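Side-chain contacts in inorganic pyrophosphatase (Shewanella sp. AS-11, PDB 6LL8), which probably hydrolyses diphosphate to two phosphates with the help of divalent metal ions such as manganese or magnesium: residues P44-A47 and F48-K52; K279-D283 and G284-L288; Y25-N28 and Q29-E32. One frame throughout, in Å; residues are numbered along the deposited sequence.

Contact 1. Residues P44-A47 and F48-K52; sequences PETA and FILEK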
ATOM      1  N   PRO A  44      12.785   0.046   2.253  1.00  9.82           N
ATOM      2  CA  PRO A  44      13.624   1.014   2.961  1.00 10.18           C
ATOM      3  C   PRO A  44      12.842   2.045   3.764  1.00  9.60           C
ATOM      4  O   PRO A  44      13.248   2.390   4.873  1.00 10.14           O
ATOM      5  CB  PRO A  44      14.500   1.611   1.870  1.00 12.15           C
ATOM      6  CG  PRO A  44      14.610   0.482   0.849  1.00 14.08           C
ATOM      7  CD  PRO A  44      13.232  -0.170   0.861  1.00 11.65           C
ATOM      8  N   GLU A  45      11.745   2.538   3.204  1.00  9.53           N
ATOM      9  CA  GLU A  45      10.932   3.542   3.931  1.00  9.52           C
ATOM     10  C   GLU A  45      10.422   2.943   5.230  1.00  8.77           C
ATOM     11  O   GLU A  45      10.476   3.582   6.303  1.00  9.22           O
ATOM     12  CB  GLU A  45       9.749   3.986   3.069  1.00 10.69           C
ATOM     13  CG  GLU A  45       8.883   5.029   3.725  1.00 11.90           C
ATOM     14  CD  GLU A  45       7.436   5.140   3.345  1.00 14.64           C
ATOM     15  OE1 GLU A  45       6.674   4.261   3.585  1.00 18.66           O
ATOM     16  OE2 GLU A  45       7.105   6.210   2.911  1.00 20.19           O
ATOM     17  N   THR A  46       9.878   1.730   5.189  1.00  9.49           N
ATOM     18  CA  THR A  46       9.314   1.132   6.407  1.00  9.29           C
ATOM     19  C   THR A  46      10.421   0.853   7.412  1.00  8.83           C
ATOM     20  O   THR A  46      10.232   1.051   8.610  1.00  9.66           O
ATOM     21  CB  THR A  46       8.506  -0.134   6.116  1.00 10.40           C
ATOM     22  OG1 THR A  46       7.544   0.163   5.096  1.00 11.31           O
ATOM     23  CG2 THR A  46       7.811  -0.633   7.358  1.00 12.44           C
ATOM     24  N   ALA A  47      11.575   0.385   6.954  1.00  9.13           N
ATOM     25  CA  ALA A  47      12.701   0.149   7.872  1.00  9.26           C
ATOM     26  C   ALA A  47      13.052   1.458   8.581  1.00  9.46           C
ATOM     27  O   ALA A  47      13.361   1.448   9.774  1.00 10.69           O
ATOM     28  CB  ALA A  47      13.865  -0.439   7.109  1.00 10.71           C
ATOM     29  N   PHE A  48      13.069   2.562   7.837  1.00  8.64           N
ATOM     30  CA  PHE A  48      13.362   3.889   8.394  1.00  9.22           C
ATOM     31  C   PHE A  48      12.380   4.229   9.490  1.00  9.34           C
ATOM     32  O   PHE A  48      12.758   4.710  10.577  1.00  9.99           O
ATOM     33  CB  PHE A  48      13.368   4.904   7.253  1.00 10.46           C
ATOM     34  CG  PHE A  48      13.522   6.343   7.668  1.00 11.03           C
ATOM     35  CD1 PHE A  48      14.776   6.886   7.785  1.00 12.22           C
ATOM     36  CD2 PHE A  48      12.421   7.151   7.934  1.00 14.81           C
ATOM     37  CE1 PHE A  48      14.946   8.202   8.181  1.00 14.29           C
ATOM     38  CE2 PHE A  48      12.592   8.483   8.314  1.00 18.71           C
ATOM     39  CZ  PHE A  48      13.860   8.994   8.412  1.00 16.67           C
ATOM     40  N   ILE A  49      11.092   4.025   9.225  1.00  9.04           N
ATOM     41  CA  ILE A  49      10.040   4.369  10.223  1.00  9.17           C
ATOM     42  C   ILE A  49      10.226   3.516  11.491  1.00  9.25           C
ATOM     43  O   ILE A  49      10.178   4.038  12.615  1.00  9.63           O
ATOM     44  CB  ILE A  49       8.658   4.159   9.605  1.00  9.44           C
ATOM     45  CG1 ILE A  49       8.383   5.158   8.468  1.00  9.80           C
ATOM     46  CG2 ILE A  49       7.573   4.217  10.676  1.00 10.05           C
ATOM     47  CD1 ILE A  49       7.177   4.768   7.625  1.00 11.83           C
ATOM     48  N   LEU A  50      10.382   2.208  11.309  1.00  9.02           N
ATOM     49  CA  LEU A  50      10.476   1.325  12.481  1.00  9.66           C
ATOM     50  C   LEU A  50      11.736   1.651  13.280  1.00 10.52           C
ATOM     51  O   LEU A  50      11.694   1.620  14.504  1.00 11.78           O
ATOM     52  CB  LEU A  50      10.432  -0.151  12.096  1.00 10.10           C
ATOM     53  CG  LEU A  50       9.131  -0.648  11.470  1.00 10.40           C
ATOM     54  CD1 LEU A  50       9.087  -2.170  11.507  1.00 11.07           C
ATOM     55  CD2 LEU A  50       7.866  -0.078  12.109  1.00 10.69           C
ATOM     56  N   GLU A  51      12.843   1.948  12.620  1.00  9.90           N
ATOM     57  CA  GLU A  51      14.078   2.260  13.351  1.00 10.92           C
ATOM     58  C   GLU A  51      13.867   3.554  14.134  1.00 10.88           C
ATOM     59  O   GLU A  51      14.291   3.661  15.311  1.00 12.43           O
ATOM     60  CB  GLU A  51      15.266   2.343  12.400  1.00 13.44           C
ATOM     61  CG  GLU A  51      16.587   2.568  13.140  1.00 15.85           C
ATOM     62  CD  GLU A  51      16.921   3.933  13.707  1.00 18.13           C
ATOM     63  OE1 GLU A  51      16.374   4.944  13.261  1.00 17.06           O
ATOM     64  OE2 GLU A  51      17.800   3.950  14.626  1.00 21.35           O
ATOM     65  N   LYS A  52      13.192   4.527  13.525  1.00 10.13           N
ATOM     66  CA  LYS A  52      13.020   5.843  14.171  1.00 11.25           C
ATOM     67  C   LYS A  52      12.281   5.701  15.497  1.00 11.66           C
ATOM     68  O   LYS A  52      12.586   6.420  16.447  1.00 13.09           O
ATOM     69  CB  LYS A  52      12.264   6.778  13.232  1.00 11.91           C
ATOM     70  CG  LYS A  52      12.030   8.168  13.768  1.00 13.20           C
ATOM     71  CD  LYS A  52      11.404   9.047  12.742  1.00 15.68           C
ATOM     72  CE  LYS A  52      11.065  10.428  13.260  1.00 19.41           C
ATOM     73  NZ  LYS A  52      12.279  11.144  13.701  1.00 23.69           N
TER

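Contact 2. Residues K279-D283 and G284-L288; sequences KPTVD and GRVWL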
ATOM      1  N   LYS A 279      -5.965   8.549 -22.543  1.00 17.72           N
ATOM      2  CA  LYS A 279      -4.576   8.997 -22.755  1.00 17.64           C
ATOM      3  C   LYS A 279      -3.753   7.862 -23.321  1.00 17.51           C
ATOM      4  O   LYS A 279      -3.335   6.975 -22.587  1.00 16.66           O
ATOM      5  CB  LYS A 279      -4.036   9.515 -21.439  1.00 19.74           C
ATOM      6  CG  LYS A 279      -4.797  10.731 -20.969  1.00 22.05           C
ATOM      7  CD  LYS A 279      -4.150  11.479 -19.868  1.00 21.76           C
ATOM      8  CE  LYS A 279      -4.966  12.669 -19.452  1.00 21.67           C
ATOM      9  NZ  LYS A 279      -4.252  13.539 -18.501  1.00 25.57           N
ATOM     10  N   PRO A 280      -3.532   7.841 -24.649  1.00 18.32           N
ATOM     11  CA  PRO A 280      -2.870   6.718 -25.277  1.00 17.73           C
ATOM     12  C   PRO A 280      -1.398   6.654 -24.884  1.00 15.94           C
ATOM     13  O   PRO A 280      -0.731   7.666 -24.732  1.00 17.63           O
ATOM     14  CB  PRO A 280      -2.964   6.976 -26.778  1.00 20.34           C
ATOM     15  CG  PRO A 280      -3.186   8.458 -26.881  1.00 26.73           C
ATOM     16  CD  PRO A 280      -3.977   8.833 -25.646  1.00 22.62           C
ATOM     17  N   THR A 281      -0.909   5.432 -24.766  1.00 15.10           N
ATOM     18  CA  THR A 281       0.545   5.253 -24.645  1.00 15.15           C
ATOM     19  C   THR A 281       1.171   5.510 -26.010  1.00 16.20           C
ATOM     20  O   THR A 281       0.575   5.234 -27.069  1.00 20.27           O
ATOM     21  CB  THR A 281       0.931   3.875 -24.139  1.00 17.76           C
ATOM     22  OG1 THR A 281       0.168   2.919 -24.829  1.00 18.34           O
ATOM     23  CG2 THR A 281       0.641   3.691 -22.687  1.00 20.23           C
ATOM     24  N   VAL A 282       2.407   5.938 -25.946  1.00 14.98           N
ATOM     25  CA  VAL A 282       3.284   6.086 -27.117  1.00 15.86           C
ATOM     26  C   VAL A 282       4.530   5.288 -26.772  1.00 15.04           C
ATOM     27  O   VAL A 282       5.208   5.610 -25.780  1.00 14.82           O
ATOM     28  CB  VAL A 282       3.618   7.551 -27.407  1.00 20.91           C
ATOM     29  CG1 VAL A 282       4.553   7.617 -28.597  1.00 24.26           C
ATOM     30  CG2 VAL A 282       2.361   8.379 -27.632  1.00 25.17           C
ATOM     31  N   ASP A 283       4.799   4.269 -27.581  0.80 15.75           N
ATOM     32  CA  ASP A 283       5.889   3.297 -27.340  0.80 17.21           C
ATOM     33  C   ASP A 283       5.934   2.940 -25.851  0.80 15.75           C
ATOM     34  O   ASP A 283       7.004   2.951 -25.240  0.80 19.31           O
ATOM     35  CB  ASP A 283       7.207   3.830 -27.857  0.80 20.38           C
ATOM     36  CG  ASP A 283       7.236   3.963 -29.362  0.80 21.83           C
ATOM     37  OD1 ASP A 283       6.303   3.458 -30.044  0.80 22.93           O
ATOM     38  OD2 ASP A 283       8.180   4.559 -29.821  0.80 25.47           O
ATOM     39  N   GLY A 284       4.777   2.608 -25.322  1.00 16.00           N
ATOM     40  CA  GLY A 284       4.674   2.011 -23.989  1.00 16.73           C
ATOM     41  C   GLY A 284       4.803   2.981 -22.833  1.00 14.40           C
ATOM     42  O   GLY A 284       4.901   2.502 -21.701  1.00 15.48           O
ATOM     43  N   ARG A 285       4.707   4.270 -23.071  1.00 12.06           N
ATOM     44  CA  ARG A 285       4.778   5.256 -21.979  1.00 12.70           C
ATOM     45  C   ARG A 285       3.640   6.239 -22.123  1.00 11.85           C
ATOM     46  O   ARG A 285       3.270   6.635 -23.264  1.00 13.68           O
ATOM     47  CB  ARG A 285       6.100   6.019 -22.017  1.00 13.43           C
ATOM     48  CG  ARG A 285       7.321   5.119 -22.047  1.00 13.79           C
ATOM     49  CD  ARG A 285       8.550   5.966 -21.890  1.00 16.16           C
ATOM     50  NE  ARG A 285       9.748   5.167 -22.014  1.00 17.09           N
ATOM     51  CZ  ARG A 285      10.969   5.650 -22.174  1.00 17.31           C
ATOM     52  NH1 ARG A 285      11.173   6.953 -22.223  1.00 18.15           N
ATOM     53  NH2 ARG A 285      11.991   4.822 -22.308  1.00 18.74           N
ATOM     54  N   VAL A 286       3.141   6.713 -20.993  1.00 12.49           N
ATOM     55  CA  VAL A 286       2.137   7.801 -21.010  1.00 13.35           C
ATOM     56  C   VAL A 286       2.346   8.663 -19.770  1.00 12.38           C
ATOM     57  O   VAL A 286       2.511   8.126 -18.657  1.00 12.61           O
ATOM     58  CB  VAL A 286       0.692   7.272 -21.138  1.00 15.59           C
ATOM     59  CG1 VAL A 286       0.272   6.369 -19.992  1.00 14.86           C
ATOM     60  CG2 VAL A 286      -0.302   8.419 -21.301  1.00 17.36           C
ATOM     61  N   TRP A 287       2.272   9.962 -19.915  1.00 13.03           N
ATOM     62  CA  TRP A 287       2.317  10.914 -18.788  1.00 12.76           C
ATOM     63  C   TRP A 287       0.904  11.180 -18.328  1.00 12.99           C
ATOM     64  O   TRP A 287       0.018  11.542 -19.134  1.00 14.29           O
ATOM     65  CB  TRP A 287       2.994  12.227 -19.186  1.00 14.55           C
ATOM     66  CG  TRP A 287       2.967  13.219 -18.075  1.00 14.11           C
ATOM     67  CD1 TRP A 287       2.185  14.335 -18.013  1.00 15.88           C
ATOM     68  CD2 TRP A 287       3.628  13.134 -16.800  1.00 13.85           C
ATOM     69  NE1 TRP A 287       2.359  14.971 -16.820  1.00 16.36           N
ATOM     70  CE2 TRP A 287       3.267  14.285 -16.062  1.00 14.81           C
ATOM     71  CE3 TRP A 287       4.568  12.260 -16.252  1.00 15.22           C
ATOM     72  CZ2 TRP A 287       3.741  14.534 -14.779  1.00 15.06           C
ATOM     73  CZ3 TRP A 287       5.050  12.518 -14.979  1.00 16.00           C
ATOM     74  CH2 TRP A 287       4.640  13.638 -14.248  1.00 16.29           C
ATOM     75  N   LEU A 288       0.686  10.951 -17.041  1.00 11.71           N
ATOM     76  CA  LEU A 288      -0.621  11.091 -16.376  1.00 11.52           C
ATOM     77  C   LEU A 288      -0.514  12.237 -15.382  1.00 11.73           C
ATOM     78  O   LEU A 288      -0.192  12.053 -14.205  1.00 11.53           O
ATOM     79  CB  LEU A 288      -1.038   9.787 -15.706  1.00 12.28           C
ATOM     80  CG  LEU A 288      -1.107   8.575 -16.646  1.00 12.88           C
ATOM     81  CD1 LEU A 288      -1.390   7.324 -15.834  1.00 14.56           C
ATOM     82  CD2 LEU A 288      -2.144   8.765 -17.736  1.00 14.10           C
TER
HETATM   83  O   HOH W   1      -1.516  13.797 -18.619  1.00 17.36           O
HETATM   84  O   HOH W   2       1.741   9.058 -24.405  1.00 42.52           O
HETATM   85  O   HOH W   3       2.084   2.161 -26.806  1.00 22.12           O

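Contact 3. Residues Y25-N28 and Q29-E32; sequences YLKN and QIGE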
ATOM      1  N   TYR A  25      -1.469  -4.340  18.862  1.00  8.31           N
ATOM      2  CA  TYR A  25      -1.346  -3.749  20.211  1.00  8.55           C
ATOM      3  C   TYR A  25      -2.735  -3.497  20.762  1.00  9.20           C
ATOM      4  O   TYR A  25      -3.044  -3.822  21.919  1.00  9.98           O
ATOM      5  CB  TYR A  25      -0.515  -2.475  20.159  1.00  9.50           C
ATOM      6  CG  TYR A  25      -0.416  -1.799  21.512  1.00  9.80           C
ATOM      7  CD1 TYR A  25       0.504  -2.202  22.453  1.00 11.65           C
ATOM      8  CD2 TYR A  25      -1.295  -0.806  21.863  1.00 10.95           C
ATOM      9  CE1 TYR A  25       0.539  -1.578  23.686  1.00 13.28           C
ATOM     10  CE2 TYR A  25      -1.312  -0.206  23.105  1.00 11.91           C
ATOM     11  CZ  TYR A  25      -0.368  -0.589  24.022  1.00 12.45           C
ATOM     12  OH  TYR A  25      -0.340  -0.002  25.277  1.00 15.54           O
ATOM     13  N   LEU A  26      -3.600  -2.856  19.980  1.00  8.91           N
ATOM     14  CA  LEU A  26      -4.973  -2.530  20.423  1.00  8.99           C
ATOM     15  C   LEU A  26      -5.706  -3.817  20.803  1.00  9.32           C
ATOM     16  O   LEU A  26      -6.324  -3.860  21.887  1.00 10.08           O
ATOM     17  CB  LEU A  26      -5.700  -1.821  19.287  1.00  9.32           C
ATOM     18  CG  LEU A  26      -7.186  -1.565  19.524  1.00  9.25           C
ATOM     19  CD1 LEU A  26      -7.430  -0.770  20.799  1.00 10.40           C
ATOM     20  CD2 LEU A  26      -7.792  -0.892  18.331  1.00 10.03           C
ATOM     21  N   LYS A  27      -5.672  -4.847  19.980  1.00  8.73           N
ATOM     22  CA  LYS A  27      -6.362  -6.113  20.276  1.00  9.72           C
ATOM     23  C   LYS A  27      -5.835  -6.693  21.591  1.00  9.76           C
ATOM     24  O   LYS A  27      -6.639  -7.108  22.439  1.00 10.16           O
ATOM     25  CB  LYS A  27      -6.165  -7.086  19.119  1.00 10.16           C
ATOM     26  CG  LYS A  27      -7.024  -6.777  17.918  1.00 10.49           C
ATOM     27  CD  LYS A  27      -8.487  -6.913  18.188  1.00 11.81           C
ATOM     28  CE  LYS A  27      -9.308  -7.094  16.939  1.00 13.33           C
ATOM     29  NZ  LYS A  27     -10.717  -7.308  17.255  1.00 13.72           N
ATOM     30  N   ASN A  28      -4.539  -6.729  21.781  1.00  9.66           N
ATOM     31  CA  ASN A  28      -4.010  -7.262  23.053  1.00 10.68           C
ATOM     32  C   ASN A  28      -4.503  -6.416  24.227  1.00 10.62           C
ATOM     33  O   ASN A  28      -4.800  -6.980  25.285  1.00 13.26           O
ATOM     34  CB  ASN A  28      -2.498  -7.393  23.001  1.00 10.31           C
ATOM     35  CG  ASN A  28      -2.083  -8.546  22.112  1.00  9.56           C
ATOM     36  OD1 ASN A  28      -2.585  -9.654  22.273  1.00 11.04           O
ATOM     37  ND2 ASN A  28      -1.163  -8.316  21.191  1.00 10.68           N
ATOM     38  N   GLN A  29      -4.577  -5.118  24.086  1.00 10.64           N
ATOM     39  CA  GLN A  29      -5.011  -4.248  25.196  1.00 11.24           C
ATOM     40  C   GLN A  29      -6.463  -4.533  25.552  1.00 11.81           C
ATOM     41  O   GLN A  29      -6.816  -4.288  26.730  1.00 15.34           O
ATOM     42  CB  GLN A  29      -4.812  -2.773  24.886  1.00 12.43           C
ATOM     43  CG  GLN A  29      -3.362  -2.322  24.874  1.00 15.58           C
ATOM     44  CD  GLN A  29      -2.612  -2.533  26.173  1.00 17.44           C
ATOM     45  OE1 GLN A  29      -2.978  -1.909  27.175  1.00 26.98           O
ATOM     46  NE2 GLN A  29      -1.774  -3.557  26.171  1.00 20.90           N
ATOM     47  N   ILE A  30      -7.287  -4.972  24.622  1.00 11.86           N
ATOM     48  CA  ILE A  30      -8.718  -5.244  24.903  1.00 12.18           C
ATOM     49  C   ILE A  30      -8.923  -6.741  25.164  1.00 12.72           C
ATOM     50  O   ILE A  30     -10.056  -7.205  25.193  1.00 14.95           O
ATOM     51  CB  ILE A  30      -9.663  -4.662  23.834  1.00 12.33           C
ATOM     52  CG1 ILE A  30      -9.507  -5.342  22.475  1.00 12.05           C
ATOM     53  CG2 ILE A  30      -9.471  -3.164  23.781  1.00 14.06           C
ATOM     54  CD1 ILE A  30     -10.468  -4.873  21.391  1.00 14.45           C
ATOM     55  N   GLY A  31      -7.851  -7.477  25.416  1.00 12.28           N
ATOM     56  CA  GLY A  31      -7.995  -8.883  25.830  1.00 13.42           C
ATOM     57  C   GLY A  31      -8.361  -9.825  24.704  1.00 11.99           C
ATOM     58  O   GLY A  31      -8.965 -10.864  24.952  1.00 13.03           O
ATOM     59  N   GLU A  32      -7.905  -9.525  23.499  1.00 10.62           N
ATOM     60  CA  GLU A  32      -8.139 -10.335  22.278  1.00 10.43           C
ATOM     61  C   GLU A  32      -6.774 -10.682  21.709  1.00 10.53           C
ATOM     62  O   GLU A  32      -6.185  -9.928  20.949  1.00 10.64           O
ATOM     63  CB  GLU A  32      -8.982  -9.549  21.286  1.00 10.93           C
ATOM     64  CG  GLU A  32     -10.369  -9.268  21.813  1.00 12.33           C
ATOM     65  CD  GLU A  32     -11.275  -8.522  20.856  1.00 14.95           C
ATOM     66  OE1 GLU A  32     -11.114  -8.693  19.656  1.00 15.27           O
ATOM     67  OE2 GLU A  32     -12.141  -7.780  21.357  1.00 17.93           O
TER
HETATM   68  O   HOH W   4      -1.140  -4.490  23.982  1.00 22.64           O

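Contact 1. Residues P44-A47 and F48-K52
The amides of F48, I49, L50 and E51 each reach back four residues to the carbonyls of P44, E45, T46 and A47, the ladder of an alpha helix, whose straightest rung here joins L50 N to T46 O at 2.9 Å with 171° at the hydrogen. E45 and I49 run side by side and point the same way; I49 keeps CG1 beside its own backbone N (chi1 -67°), which sets that carbon 3.4 Å from E45 O, and CD1 beyond it passes 4.1 Å from E45 OE1. The next pair round the helix is T46 and L50, where L50 CG approaches T46 O to 3.5 Å and T46 CG2 to 4.3 Å. F48 differs: CB rests 3.3 Å from E45 O, but the ring packs against V186 of helix 176-187. I49 packs on S14 and C18 of helix 14-29 and on helix 134-147.

Helix 44-53 is the crossover of a beta-alpha-beta unit in the DHH domain, and the side chain of P44 at its start comes within about 4 Å, nearest atoms, of a bound magnesium ion. The polar ends find their partners outside these residues: E45 bonds through OE1 to S14 and through OE2 to S146, while T46 OG1 meets S14 and S43. Apolar flanks thus seat the helix, and hydrogen bonds fix its first turn beside S14, next in sequence to the metal ligand D13.

Contact 2. Residues K279-D283 and G284-L288
V282 and R285 pair through both backbone polar groups: V282 N gives its hydrogen to R285 O at 2.9 Å, nearly straight (173°), and R285 N answers to V282 O at 3.1 Å, from above the carbonyl plane. R285 O also meets T281 CA in a C-H...O contact at 3.4 Å and a water that donates to P280 O too. A second water links T281 OG1 to G284 N, accepting from the latter. The third accepts from K279 NZ and donates to W287 O, 2.8 Å from each. K279 O accepts from T273 OG1 of helix 272-277.

V282 to R285 form a type I' beta turn closed by a single antiparallel hydrogen-bonded pair, with D283 and G284 at positive phi; it leads into strand 285-289, outermost in the mixed sheet of the DHHA2 domain and backbone-bonded to strand 260-267. V286 carries most of the apolar contact: its CG1 meets T281 CG2 at 3.8 Å, the side chains crossing at about a right angle, and its CG2 sits against P280 O at 3.5 Å, with K279 CB next to it. K279 CD touches L288 CD2 at 4.0 Å. R285 NE forms a salt bridge with E234, outside the turn.

Contact 3. Residues Y25-N28 and Q29-E32
Y25 holds its ring on the side opposite its backbone N (chi1 177°), and Q29, bent at chi2 (-59°), folds its chain over that ring, so that residues four apart on the helix meet over one face of the ring. Q29 CG stands 3.8 Å from the ring centroid in a CH-pi contact shifted toward CE2, and the carboxamide carries on past CZ, with CD beside the phenol OH, its plane only 8° from that of the ring. With an alanine in place of Y25, the Q29 side chain would probably lose the surface it lies on and be freer to turn. A water above the same face donates to Y25 O and accepts from Q29 NE2.

K27 and E32 cross obliquely. K27 NZ meets E32 OE1 at 2.8 Å in a salt bridge from the syn side, tilted well out of the carboxylate plane, and K27 CD lies 3.5 Å from the same oxygen; M4 of strand 4-7 touches both side chains. The same K27 and E32 close the Schellman motif that ends the helix: E32 N bonds to K27 O at 2.9 Å and G31 N to N28 O at 3.1 Å, with G31 at positive phi. L26 CD1 and I30 CG2 touch loosely at 4.3 Å, and both side chains pack against V130. N28 sends OD1 on to A34 N of strand 34-38. The last carbonyls of the helix are thus capped from the chain that follows, while the ion pair bridges the same turn and probably steadies the reversal electrostatically.

In the fold
From the N terminus the three contacts follow in series, none nesting in or crossing another. Contact 3 comes first, at the end of helix 14-29, where the chain turns back toward strand 34-38. That strand leads to contact 1, on the next helix, 44-53, whose side chains pack on helix 14-29; its centre is about 24 Å from that of contact 3, within the same DHH domain. Contact 2 lies far down the chain in the DHHA2 domain, closing the loop between helix 272-277 and strand 285-289. It sits about 48 Å from contact 3, centre to centre, on the other side of the chain's centre. Contact 1 alone borders the metal site.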